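Side-chain contacts in putative mandelate racemase (Bordetella bronchiseptica, PDB 3OZY), which is of unknown function but, as an enolase superfamily member with bound magnesium and m-xylarate, probably acts on a sugar-derived carboxylate: residues G75-P78 / A79-N82; N123-I126 / Y127-L130; A160-V163 / E164-F167; A187-Q190 / R191-A194. All blocks are in the same frame, centred on the assembly; numbering follows the deposited sequence. Where two conformers were deposited one is given.

Contact 1: residues G75-P78 / A79-N82; sequences GEDP and ANIN
With chi1 of D77 at -177°, CG stands opposite the backbone N and the carboxylate swings forward over the turn, where OD1 accepts a hydrogen bond from A79 N at 2.9 Å. The amide reaches OD1 from above the carboxylate plane, 50° out of it, although the N-H itself points well at the oxygen. The same oxygen lies 3.3 Å from A79 CB, which packs against the acid. N80 turns the other way about its first torsion (chi1 -58°), CG lying beside its own backbone N, and ND2 thereby comes to 3.8 Å from D77 CB; the two side chains cross at about a right angle. A water joins them indirectly: it accepts from N80 ND2 at 3.0 Å and donates to D77 O and E76 OE1. E76 OE2 meanwhile forms a salt bridge with K87 of helix 81-97, tying the loop to the helix it precedes. D77 O also takes a weak bond from N80 N at 3.4 Å. The backbone from D77 to N80 is a type I beta turn, and D77 OD1 bonded to the amide two residues on makes its start an Asx turn, leading into helix 81-97 of the N-terminal domain.

Contact 2: residues N123-I126 / Y127-L130; sequences NQPI and YQLL
P125 and I126 lend their carbonyls to amides further along the short helix 126-129 and just after it. P125 O accepts from Q128 N at 3.0 Å; the bond is bent, and its donor stands 54° out of the carbonyl plane. I126 O takes L130 N at 3.2 Å with a C=O...N angle of 163°, close to the carbonyl axis. The amide of Y127 is satisfied by the side chain of H317, through ND1, and its phenol OH is hydrogen-bonded to Q357 OE1, so the main-chain amide and the phenol of this buried residue both have partners beyond the turn. Chi1 of 71° puts the Y127 ring between its own backbone N and carbonyl carbon and sends it back toward P125, whose CB lies 3.6 Å from CE2. Q128 lies alongside the proline, both pointing the same way, with CG 3.9 Å from P125 CD. Its CB is also approached by Q124 OE1, at 3.8 Å, while the amide planes of the two glutamines stand nearly perpendicular. I126 and L130 run side by side, CG2 to CD1 3.8 Å. Backbone bonds from Q124 and I126 to G360 join the segment to a later loop. I126, L129 and L130 pack on W115 of helix 102-122, and I126 and L130 also touch helices 284-296 and 309-321.

Contact 3: residues A160-V163 / E164-F167; sequences AGWV and EQGF
W162 and F167 meet across a Schellman motif that ends helix 152-164 of the beta-alpha barrel. Its two defining bonds return to the last turn: F167 N donates to W162 O at 3.1 Å, and G166 N to V163 O at 2.9 Å. The positive phi of G166 (119°) takes the chain out of the helical course, a backbone shape at which a CB would press on the carbonyl of Q165. Over this frame the two aromatic side chains lie side by side, pointing the same way, W162 CE3 being 4.1 Å from F167 CE2. F167 turns CG away from its carbonyl carbon (chi1 -74°), and this brings the edge of its ring to W162 O, which lies in the ring plane, 3.4 Å from CD2. Q165 CG also approaches the indole, 4.2 Å from W162 CE3, with its amide plane perpendicular to the ring.

Farther out, E158 accepts a hydrogen bond from W162 NE1, fixing the indole from one turn earlier in the helix. Both aromatic residues rest on A143 of strand 139-146 and on I332. A water donating to G161 O and Q165 OE1 links the helix end to the Q165 amide. A second donates to V163 O and F167 O, and beside it V163 CA makes a nearly straight CA-H...O contact with F167 O, 3.4 Å long.

Contact 4: residues A187-Q190 / R191-A194; sequences AMRQ and RVGA
R189 folds back over the C-terminal end of its helix to bond the carbonyl of G193. CB leaves the helix pointing away from the residues that follow, and with chi1 at 174° CG sits opposite the backbone N. The bend at chi2 brings CD to 3.6 Å from G193 O, and the next, at chi3, sets the course of NE and the guanidinium. NE donates to A221 O. CZ stands 3.9 Å from G193 O, and NH1 completes the approach, its bond to G193 O measuring 2.8 Å with 149° at the hydrogen. That oxygen lies only 10° out of the guanidinium plane, meeting the group at its edge. NH1 is also hydrogen-bonded to V196 O, so NH1 serves two backbone carbonyls, and with the NE bond the guanidinium grips three. The backbone repeats the same link: G193 N donates to R189 O at 3.0 Å, so R189 and G193 are joined by both main chain and side chain. G193 departs from helical geometry with positive phi. The contact closes helix 178-192 within the beta-alpha-beta unit of strands 169-173 and 197-201; M188 and R189 lean on I198 of the latter strand, while R191 pairs with D157 and V192 rests on L159, both in helix 152-164.

In the fold
Contacts 1 to 4 follow one another along the chain without overlapping. Contacts 1 and 2 belong to the N-terminal domain range and lie about 17 Å apart between centres, their nearest atoms about 7 Å apart; helix 102-122 packs against both, through W115 among others. Contacts 3 and 4 fall in the barrel range, at the C-terminal ends of neighbouring helices 152-164 and 178-192, with centres about 13 Å apart. They touch directly, A160 CB lying 4.2 Å from R191 NH1. Contacts 1 and 4 are farthest separated, about 51 Å between centres, on opposite sides of the chain's centre. Contact 1 leads into helix 81-97, contact 2 runs from the end of helix 102-122 through helix 126-129, and contacts 3 and 4 end two barrel helices.

Contact 1: residues G75-P78 / A79-N82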
ATOM      1  N   GLY A  75     -15.108 -18.707 -11.950  1.00 11.27           N
ATOM      2  CA  GLY A  75     -15.215 -20.154 -11.867  1.00 13.21           C
ATOM      3  C   GLY A  75     -15.290 -20.678 -10.445  1.00 15.49           C
ATOM      4  O   GLY A  75     -15.529 -21.866 -10.223  1.00 15.32           O
ATOM      5  N   GLU A  76     -15.081 -19.795  -9.474  1.00 12.60           N
ATOM      6  CA  GLU A  76     -15.087 -20.193  -8.070  1.00 11.57           C
ATOM      7  C   GLU A  76     -16.477 -20.136  -7.447  1.00 11.44           C
ATOM      8  O   GLU A  76     -17.314 -19.332  -7.842  1.00 12.91           O
ATOM      9  CB  GLU A  76     -14.143 -19.299  -7.259  1.00 12.13           C
ATOM     10  CG  GLU A  76     -12.666 -19.495  -7.575  1.00 12.31           C
ATOM     11  CD  GLU A  76     -12.058 -20.676  -6.842  1.00 16.90           C
ATOM     12  OE1 GLU A  76     -12.756 -21.269  -5.989  1.00 16.59           O
ATOM     13  OE2 GLU A  76     -10.881 -21.007  -7.111  1.00 16.64           O
ATOM     14  N   ASP A  77     -16.701 -20.985  -6.451  1.00 11.28           N
ATOM     15  CA  ASP A  77     -17.900 -20.921  -5.628  1.00 10.41           C
ATOM     16  C   ASP A  77     -17.840 -19.661  -4.743  1.00 11.06           C
ATOM     17  O   ASP A  77     -16.959 -19.539  -3.896  1.00  9.97           O
ATOM     18  CB  ASP A  77     -17.957 -22.182  -4.762  1.00 11.06           C
ATOM     19  CG  ASP A  77     -19.197 -22.260  -3.905  1.00 13.45           C
ATOM     20  OD1 ASP A  77     -19.948 -21.270  -3.819  1.00 11.58           O
ATOM     21  OD2 ASP A  77     -19.420 -23.334  -3.303  1.00 15.63           O
ATOM     22  N   PRO A  78     -18.769 -18.714  -4.940  1.00  9.34           N
ATOM     23  CA  PRO A  78     -18.713 -17.471  -4.157  1.00  9.44           C
ATOM     24  C   PRO A  78     -18.992 -17.694  -2.673  1.00  9.57           C
ATOM     25  O   PRO A  78     -18.714 -16.803  -1.867  1.00  9.25           O
ATOM     26  CB  PRO A  78     -19.822 -16.624  -4.780  1.00 11.49           C
ATOM     27  CG  PRO A  78     -20.825 -17.658  -5.263  1.00 11.65           C
ATOM     28  CD  PRO A  78     -19.956 -18.761  -5.814  1.00 10.36           C
ATOM     29  N   ALA A  79     -19.528 -18.852  -2.306  1.00  9.76           N
ATOM     30  CA  ALA A  79     -19.872 -19.097  -0.908  1.00  9.90           C
ATOM     31  C   ALA A  79     -18.654 -19.150   0.007  1.00  9.30           C
ATOM     32  O   ALA A  79     -18.774 -18.892   1.201  1.00  9.18           O
ATOM     33  CB  ALA A  79     -20.672 -20.379  -0.773  1.00 11.45           C
ATOM     34  N   ASN A  80     -17.504 -19.515  -0.548  1.00  9.37           N
ATOM     35  CA  ASN A  80     -16.256 -19.629   0.214  1.00  8.48           C
ATOM     36  C   ASN A  80     -15.542 -18.288   0.301  1.00  8.78           C
ATOM     37  O   ASN A  80     -14.437 -18.126  -0.221  1.00  9.12           O
ATOM     38  CB  ASN A  80     -15.327 -20.649  -0.447  1.00  9.49           C
ATOM     39  CG  ASN A  80     -15.951 -22.016  -0.567  1.00 11.96           C
ATOM     40  OD1 ASN A  80     -16.655 -22.472   0.333  1.00 13.81           O
ATOM     41  ND2 ASN A  80     -15.691 -22.684  -1.691  1.00 13.61           N
ATOM     42  N   ILE A  81     -16.178 -17.327   0.963  1.00  8.86           N
ATOM     43  CA  ILE A  81     -15.623 -15.981   1.041  1.00  8.40           C
ATOM     44  C   ILE A  81     -14.272 -16.000   1.739  1.00  8.70           C
ATOM     45  O   ILE A  81     -13.330 -15.333   1.310  1.00  8.00           O
ATOM     46  CB  ILE A  81     -16.569 -15.009   1.763  1.00  8.58           C
ATOM     47  CG1 ILE A  81     -17.949 -15.017   1.099  1.00  9.12           C
ATOM     48  CG2 ILE A  81     -15.979 -13.593   1.746  1.00  9.12           C
ATOM     49  CD1 ILE A  81     -18.928 -14.014   1.707  1.00  9.68           C
ATOM     50  N   ASN A  82     -14.164 -16.787   2.803  1.00  8.05           N
ATOM     51  CA  ASN A  82     -12.897 -16.869   3.525  1.00  7.76           C
ATOM     52  C   ASN A  82     -11.750 -17.389   2.660  1.00 10.59           C
ATOM     53  O   ASN A  82     -10.662 -16.793   2.620  1.00 10.04           O
ATOM     54  CB  ASN A  82     -13.070 -17.709   4.787  1.00 10.04           C
ATOM     55  CG  ASN A  82     -13.930 -17.011   5.815  1.00  8.87           C
ATOM     56  OD1 ASN A  82     -13.649 -15.876   6.197  1.00 11.92           O
ATOM     57  ND2 ASN A  82     -14.983 -17.675   6.266  1.00  9.82           N
TER
HETATM   58  O   HOH W   1     -14.479 -20.861  -3.691  1.00 13.58           O

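Contact 2: residues N123-I126 / Y127-L130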
ATOM      1  N   ASN A 123     -31.328 -15.120   1.421  1.00 11.83           N
ATOM      2  CA  ASN A 123     -32.471 -14.264   1.753  1.00 11.51           C
ATOM      3  C   ASN A 123     -32.414 -13.720   3.181  1.00 12.58           C
ATOM      4  O   ASN A 123     -33.418 -13.708   3.900  1.00 13.82           O
ATOM      5  CB  ASN A 123     -33.813 -14.971   1.498  1.00 14.18           C
ATOM      6  CG  ASN A 123     -34.956 -13.986   1.310  1.00 20.59           C
ATOM      7  OD1 ASN A 123     -34.754 -12.876   0.821  1.00 23.73           O
ATOM      8  ND2 ASN A 123     -36.160 -14.389   1.702  1.00 23.00           N
ATOM      9  N   GLN A 124     -31.230 -13.262   3.584  1.00 12.30           N
ATOM     10  CA  GLN A 124     -31.017 -12.708   4.918  1.00 11.92           C
ATOM     11  C   GLN A 124     -30.166 -11.444   4.853  1.00 10.25           C
ATOM     12  O   GLN A 124     -29.219 -11.383   4.070  1.00 10.81           O
ATOM     13  CB  GLN A 124     -30.291 -13.725   5.805  1.00 12.57           C
ATOM     14  CG  GLN A 124     -31.082 -14.982   6.123  1.00 13.40           C
ATOM     15  CD  GLN A 124     -32.211 -14.715   7.085  1.00 14.70           C
ATOM     16  OE1 GLN A 124     -32.184 -13.747   7.840  1.00 17.43           O
ATOM     17  NE2 GLN A 124     -33.227 -15.572   7.057  1.00 18.41           N
ATOM     18  N   PRO A 125     -30.472 -10.449   5.703  1.00 11.12           N
ATOM     19  CA  PRO A 125     -29.595  -9.279   5.842  1.00  9.35           C
ATOM     20  C   PRO A 125     -28.231  -9.717   6.370  1.00  9.58           C
ATOM     21  O   PRO A 125     -28.153 -10.660   7.157  1.00 10.43           O
ATOM     22  CB  PRO A 125     -30.289  -8.433   6.917  1.00 12.41           C
ATOM     23  CG  PRO A 125     -31.657  -8.987   7.060  1.00 13.33           C
ATOM     24  CD  PRO A 125     -31.597 -10.415   6.653  1.00 10.85           C
ATOM     25  N   ILE A 126     -27.172  -9.038   5.951  1.00  8.68           N
ATOM     26  CA  ILE A 126     -25.840  -9.400   6.419  1.00  9.00           C
ATOM     27  C   ILE A 126     -25.760  -9.422   7.947  1.00  9.11           C
ATOM     28  O   ILE A 126     -25.162 -10.340   8.513  1.00  8.79           O
ATOM     29  CB  ILE A 126     -24.763  -8.496   5.798  1.00  8.26           C
ATOM     30  CG1 ILE A 126     -24.578  -8.864   4.320  1.00  9.23           C
ATOM     31  CG2 ILE A 126     -23.440  -8.642   6.536  1.00 10.14           C
ATOM     32  CD1 ILE A 126     -23.864  -7.796   3.495  1.00 11.71           C
ATOM     33  N   TYR A 127     -26.367  -8.452   8.629  1.00  8.86           N
ATOM     34  CA  TYR A 127     -26.224  -8.429  10.084  1.00  7.55           C
ATOM     35  C   TYR A 127     -26.766  -9.708  10.727  1.00  8.85           C
ATOM     36  O   TYR A 127     -26.292 -10.109  11.781  1.00  9.29           O
ATOM     37  CB  TYR A 127     -26.838  -7.175  10.724  1.00  9.00           C
ATOM     38  CG  TYR A 127     -28.349  -7.116  10.724  1.00  9.60           C
ATOM     39  CD1 TYR A 127     -29.087  -7.793  11.684  1.00 11.60           C
ATOM     40  CD2 TYR A 127     -29.036  -6.359   9.779  1.00 10.87           C
ATOM     41  CE1 TYR A 127     -30.470  -7.735  11.701  1.00 13.72           C
ATOM     42  CE2 TYR A 127     -30.426  -6.300   9.782  1.00 11.59           C
ATOM     43  CZ  TYR A 127     -31.129  -6.996  10.748  1.00 13.19           C
ATOM     44  OH  TYR A 127     -32.507  -6.937  10.769  1.00 17.85           O
ATOM     45  N   GLN A 128     -27.749 -10.356  10.103  1.00  8.08           N
ATOM     46  CA  GLN A 128     -28.255 -11.619  10.652  1.00  9.35           C
ATOM     47  C   GLN A 128     -27.235 -12.752  10.553  1.00  8.44           C
ATOM     48  O   GLN A 128     -27.136 -13.581  11.458  1.00  9.73           O
ATOM     49  CB  GLN A 128     -29.577 -12.037   9.993  1.00 11.36           C
ATOM     50  CG  GLN A 128     -30.751 -11.136  10.349  1.00 11.88           C
ATOM     51  CD  GLN A 128     -31.211 -11.275  11.798  1.00 11.37           C
ATOM     52  OE1 GLN A 128     -30.501 -11.804  12.659  1.00 11.86           O
ATOM     53  NE2 GLN A 128     -32.413 -10.785  12.073  1.00 12.88           N
ATOM     54  N   LEU A 129     -26.477 -12.776   9.459  0.60  8.89           N
ATOM     55  CA  LEU A 129     -25.419 -13.766   9.276  0.60 10.12           C
ATOM     56  C   LEU A 129     -24.317 -13.599  10.317  0.60  8.65           C
ATOM     57  O   LEU A 129     -23.685 -14.571  10.723  0.60  9.86           O
ATOM     58  CB  LEU A 129     -24.804 -13.643   7.880  0.60  9.46           C
ATOM     59  CG  LEU A 129     -25.735 -13.601   6.667  0.60 11.25           C
ATOM     60  CD1 LEU A 129     -24.928 -13.475   5.374  0.60  9.62           C
ATOM     61  CD2 LEU A 129     -26.629 -14.824   6.630  0.60 11.02           C
ATOM     62  N   LEU A 130     -24.094 -12.354  10.732  1.00  8.54           N
ATOM     63  CA  LEU A 130     -23.029 -12.009  11.676  1.00  8.06           C
ATOM     64  C   LEU A 130     -23.427 -12.199  13.127  1.00  9.35           C
ATOM     65  O   LEU A 130     -22.802 -11.630  14.029  1.00 12.45           O
ATOM     66  CB  LEU A 130     -22.600 -10.557  11.457  1.00  9.65           C
ATOM     67  CG  LEU A 130     -22.192 -10.223  10.027  1.00 10.08           C
ATOM     68  CD1 LEU A 130     -21.787  -8.753   9.941  1.00 12.56           C
ATOM     69  CD2 LEU A 130     -21.075 -11.133   9.542  1.00 11.34           C
TER

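Contact 3: residues A160-V163 / E164-F167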
ATOM      1  N   ALA A 160     -25.148  23.224  15.512  1.00  9.99           N
ATOM      2  CA  ALA A 160     -26.514  23.346  16.011  1.00 11.43           C
ATOM      3  C   ALA A 160     -27.530  22.855  14.980  1.00 10.15           C
ATOM      4  O   ALA A 160     -28.515  22.219  15.338  1.00 12.08           O
ATOM      5  CB  ALA A 160     -26.812  24.786  16.422  1.00 11.98           C
ATOM      6  N   GLY A 161     -27.273  23.135  13.704  1.00 11.46           N
ATOM      7  CA  GLY A 161     -28.120  22.647  12.628  1.00 11.49           C
ATOM      8  C   GLY A 161     -28.195  21.124  12.560  1.00 12.39           C
ATOM      9  O   GLY A 161     -29.277  20.553  12.420  1.00 12.29           O
ATOM     10  N   TRP A 162     -27.049  20.447  12.655  1.00 11.09           N
ATOM     11  CA  TRP A 162     -27.056  18.979  12.614  1.00 11.72           C
ATOM     12  C   TRP A 162     -27.728  18.381  13.852  1.00  9.80           C
ATOM     13  O   TRP A 162     -28.431  17.371  13.765  1.00 12.09           O
ATOM     14  CB  TRP A 162     -25.639  18.405  12.389  1.00 10.08           C
ATOM     15  CG  TRP A 162     -25.110  18.774  11.047  1.00  9.75           C
ATOM     16  CD1 TRP A 162     -23.983  19.493  10.776  1.00 11.12           C
ATOM     17  CD2 TRP A 162     -25.727  18.502   9.784  1.00 11.10           C
ATOM     18  NE1 TRP A 162     -23.849  19.668   9.417  1.00 11.78           N
ATOM     19  CE2 TRP A 162     -24.913  19.078   8.789  1.00 11.10           C
ATOM     20  CE3 TRP A 162     -26.892  17.826   9.397  1.00 12.26           C
ATOM     21  CZ2 TRP A 162     -25.220  18.994   7.430  1.00 13.35           C
ATOM     22  CZ3 TRP A 162     -27.195  17.745   8.045  1.00 13.33           C
ATOM     23  CH2 TRP A 162     -26.364  18.326   7.082  1.00 13.72           C
ATOM     24  N   VAL A 163     -27.530  19.015  15.002  1.00 10.18           N
ATOM     25  CA  VAL A 163     -28.224  18.603  16.216  1.00 12.89           C
ATOM     26  C   VAL A 163     -29.745  18.736  16.051  1.00 13.94           C
ATOM     27  O   VAL A 163     -30.500  17.846  16.448  1.00 13.94           O
ATOM     28  CB  VAL A 163     -27.726  19.393  17.444  1.00 12.90           C
ATOM     29  CG1 VAL A 163     -28.628  19.150  18.640  1.00 15.25           C
ATOM     30  CG2 VAL A 163     -26.278  19.006  17.766  1.00 13.10           C
ATOM     31  N   GLU A 164     -30.183  19.837  15.443  1.00 12.99           N
ATOM     32  CA  GLU A 164     -31.608  20.051  15.181  1.00 16.63           C
ATOM     33  C   GLU A 164     -32.181  18.956  14.279  1.00 17.71           C
ATOM     34  O   GLU A 164     -33.352  18.589  14.398  1.00 17.73           O
ATOM     35  CB  GLU A 164     -31.826  21.432  14.554  1.00 16.54           C
ATOM     36  CG  GLU A 164     -33.239  21.682  14.040  1.00 30.88           C
ATOM     37  CD  GLU A 164     -34.269  21.742  15.150  1.00 37.40           C
ATOM     38  OE1 GLU A 164     -33.875  21.757  16.337  1.00 37.88           O
ATOM     39  OE2 GLU A 164     -35.476  21.779  14.832  1.00 53.79           O
ATOM     40  N   GLN A 165     -31.351  18.424  13.388  1.00 15.52           N
ATOM     41  CA  GLN A 165     -31.775  17.349  12.491  1.00 15.35           C
ATOM     42  C   GLN A 165     -31.871  15.996  13.193  1.00 16.20           C
ATOM     43  O   GLN A 165     -32.383  15.031  12.623  1.00 19.71           O
ATOM     44  CB  GLN A 165     -30.837  17.242  11.284  1.00 18.77           C
ATOM     45  CG  GLN A 165     -30.943  18.408  10.317  1.00 21.90           C
ATOM     46  CD  GLN A 165     -32.334  18.541   9.726  1.00 30.40           C
ATOM     47  OE1 GLN A 165     -32.962  19.596   9.818  1.00 41.22           O
ATOM     48  NE2 GLN A 165     -32.826  17.464   9.125  1.00 37.31           N
ATOM     49  N   GLY A 166     -31.377  15.926  14.425  1.00 13.79           N
ATOM     50  CA  GLY A 166     -31.491  14.716  15.219  1.00 14.28           C
ATOM     51  C   GLY A 166     -30.172  14.080  15.624  1.00 13.37           C
ATOM     52  O   GLY A 166     -30.163  13.116  16.380  1.00 15.22           O
ATOM     53  N   PHE A 167     -29.055  14.610  15.136  1.00 12.50           N
ATOM     54  CA  PHE A 167     -27.758  14.046  15.512  1.00  9.69           C
ATOM     55  C   PHE A 167     -27.388  14.391  16.957  1.00 10.64           C
ATOM     56  O   PHE A 167     -27.613  15.516  17.411  1.00 12.30           O
ATOM     57  CB  PHE A 167     -26.657  14.542  14.575  1.00 10.45           C
ATOM     58  CG  PHE A 167     -26.691  13.922  13.206  1.00  9.35           C
ATOM     59  CD1 PHE A 167     -26.136  12.664  12.987  1.00 10.28           C
ATOM     60  CD2 PHE A 167     -27.252  14.594  12.132  1.00  9.77           C
ATOM     61  CE1 PHE A 167     -26.153  12.084  11.731  1.00 10.08           C
ATOM     62  CE2 PHE A 167     -27.262  14.021  10.865  1.00  9.80           C
ATOM     63  CZ  PHE A 167     -26.717  12.760  10.671  1.00  9.84           C
TER
HETATM   64  O   HOH W   2     -31.205  22.042  10.977  1.00 28.81           O
HETATM   65  O   HOH W   3     -30.374  15.869  18.724  1.00 25.81           O

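Contact 4: residues A187-Q190 / R191-A194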
ATOM      1  N   ALA A 187     -16.458  27.639  20.480  1.00 10.79           N
ATOM      2  CA  ALA A 187     -17.772  28.185  20.148  1.00 11.82           C
ATOM      3  C   ALA A 187     -18.803  27.067  20.009  1.00 10.63           C
ATOM      4  O   ALA A 187     -19.942  27.195  20.453  1.00 11.94           O
ATOM      5  CB  ALA A 187     -17.699  29.007  18.868  1.00 13.15           C
ATOM      6  N   MET A 188     -18.397  25.970  19.374  1.00 10.40           N
ATOM      7  CA  MET A 188     -19.270  24.812  19.212  1.00  9.25           C
ATOM      8  C   MET A 188     -19.741  24.246  20.549  1.00  9.58           C
ATOM      9  O   MET A 188     -20.928  24.019  20.750  1.00 10.57           O
ATOM     10  CB  MET A 188     -18.576  23.727  18.384  1.00  9.64           C
ATOM     11  CG  MET A 188     -18.455  24.089  16.905  1.00 10.60           C
ATOM     12  SD  MET A 188     -17.199  23.106  16.061  1.00 10.66           S
ATOM     13  CE  MET A 188     -17.957  21.492  16.111  1.00 14.31           C
ATOM     14  N   ARG A 189     -18.805  24.028  21.469  1.00  9.95           N
ATOM     15  CA  ARG A 189     -19.148  23.474  22.775  1.00 11.58           C
ATOM     16  C   ARG A 189     -20.072  24.408  23.555  1.00 11.98           C
ATOM     17  O   ARG A 189     -21.037  23.966  24.179  1.00 11.76           O
ATOM     18  CB  ARG A 189     -17.881  23.170  23.578  1.00 11.46           C
ATOM     19  CG  ARG A 189     -18.148  22.732  25.009  1.00 10.99           C
ATOM     20  CD  ARG A 189     -18.983  21.465  25.073  1.00 10.26           C
ATOM     21  NE  ARG A 189     -18.215  20.304  24.632  1.00  8.44           N
ATOM     22  CZ  ARG A 189     -18.744  19.194  24.130  1.00  9.29           C
ATOM     23  NH1 ARG A 189     -20.060  19.074  23.989  1.00 10.22           N
ATOM     24  NH2 ARG A 189     -17.951  18.191  23.775  1.00 10.04           N
ATOM     25  N   GLN A 190     -19.782  25.703  23.510  1.00 11.67           N
ATOM     26  CA  GLN A 190     -20.621  26.668  24.211  1.00 12.99           C
ATOM     27  C   GLN A 190     -22.047  26.650  23.668  1.00 15.19           C
ATOM     28  O   GLN A 190     -23.016  26.749  24.419  1.00 14.28           O
ATOM     29  CB  GLN A 190     -20.027  28.067  24.096  1.00 16.17           C
ATOM     30  CG  GLN A 190     -20.790  29.118  24.885  1.00 22.70           C
ATOM     31  CD  GLN A 190     -20.086  30.460  24.899  1.00 52.27           C
ATOM     32  OE1 GLN A 190     -19.486  30.868  23.903  1.00 56.27           O
ATOM     33  NE2 GLN A 190     -20.159  31.157  26.028  1.00 59.28           N
ATOM     34  N   ARG A 191     -22.172  26.512  22.354  0.58 13.09           N
ATOM     35  CA  ARG A 191     -23.480  26.545  21.711  0.58 13.11           C
ATOM     36  C   ARG A 191     -24.358  25.345  22.082  0.58 13.62           C
ATOM     37  O   ARG A 191     -25.539  25.504  22.394  0.58 15.51           O
ATOM     38  CB  ARG A 191     -23.321  26.641  20.188  0.58 13.45           C
ATOM     39  CG  ARG A 191     -24.639  26.723  19.420  0.58 12.63           C
ATOM     40  CD  ARG A 191     -25.298  28.093  19.567  0.58 13.60           C
ATOM     41  NE  ARG A 191     -24.514  29.130  18.911  0.58 14.84           N
ATOM     42  CZ  ARG A 191     -24.555  29.374  17.604  0.58 12.87           C
ATOM     43  NH1 ARG A 191     -25.351  28.660  16.823  0.58 13.70           N
ATOM     44  NH2 ARG A 191     -23.799  30.324  17.080  0.58 14.59           N
ATOM     45  N   VAL A 192     -23.787  24.143  22.058  1.00 13.10           N
ATOM     46  CA  VAL A 192     -24.596  22.939  22.233  1.00 13.21           C
ATOM     47  C   VAL A 192     -24.653  22.356  23.642  1.00 12.19           C
ATOM     48  O   VAL A 192     -25.527  21.544  23.940  1.00 15.70           O
ATOM     49  CB  VAL A 192     -24.202  21.827  21.229  1.00 13.39           C
ATOM     50  CG1 VAL A 192     -24.348  22.344  19.809  1.00 17.80           C
ATOM     51  CG2 VAL A 192     -22.786  21.322  21.495  1.00 12.72           C
ATOM     52  N   GLY A 193     -23.722  22.759  24.497  1.00 14.92           N
ATOM     53  CA  GLY A 193     -23.666  22.224  25.841  1.00 15.89           C
ATOM     54  C   GLY A 193     -22.988  20.868  25.891  1.00 16.60           C
ATOM     55  O   GLY A 193     -22.403  20.408  24.906  1.00 15.30           O
ATOM     56  N   ALA A 194     -23.091  20.208  27.038  1.00 17.18           N
ATOM     57  CA  ALA A 194     -22.321  18.992  27.297  1.00 18.46           C
ATOM     58  C   ALA A 194     -22.891  17.692  26.717  1.00 20.86           C
ATOM     59  O   ALA A 194     -22.188  16.681  26.661  1.00 24.85           O
ATOM     60  CB  ALA A 194     -22.082  18.836  28.803  1.00 28.67           C
TER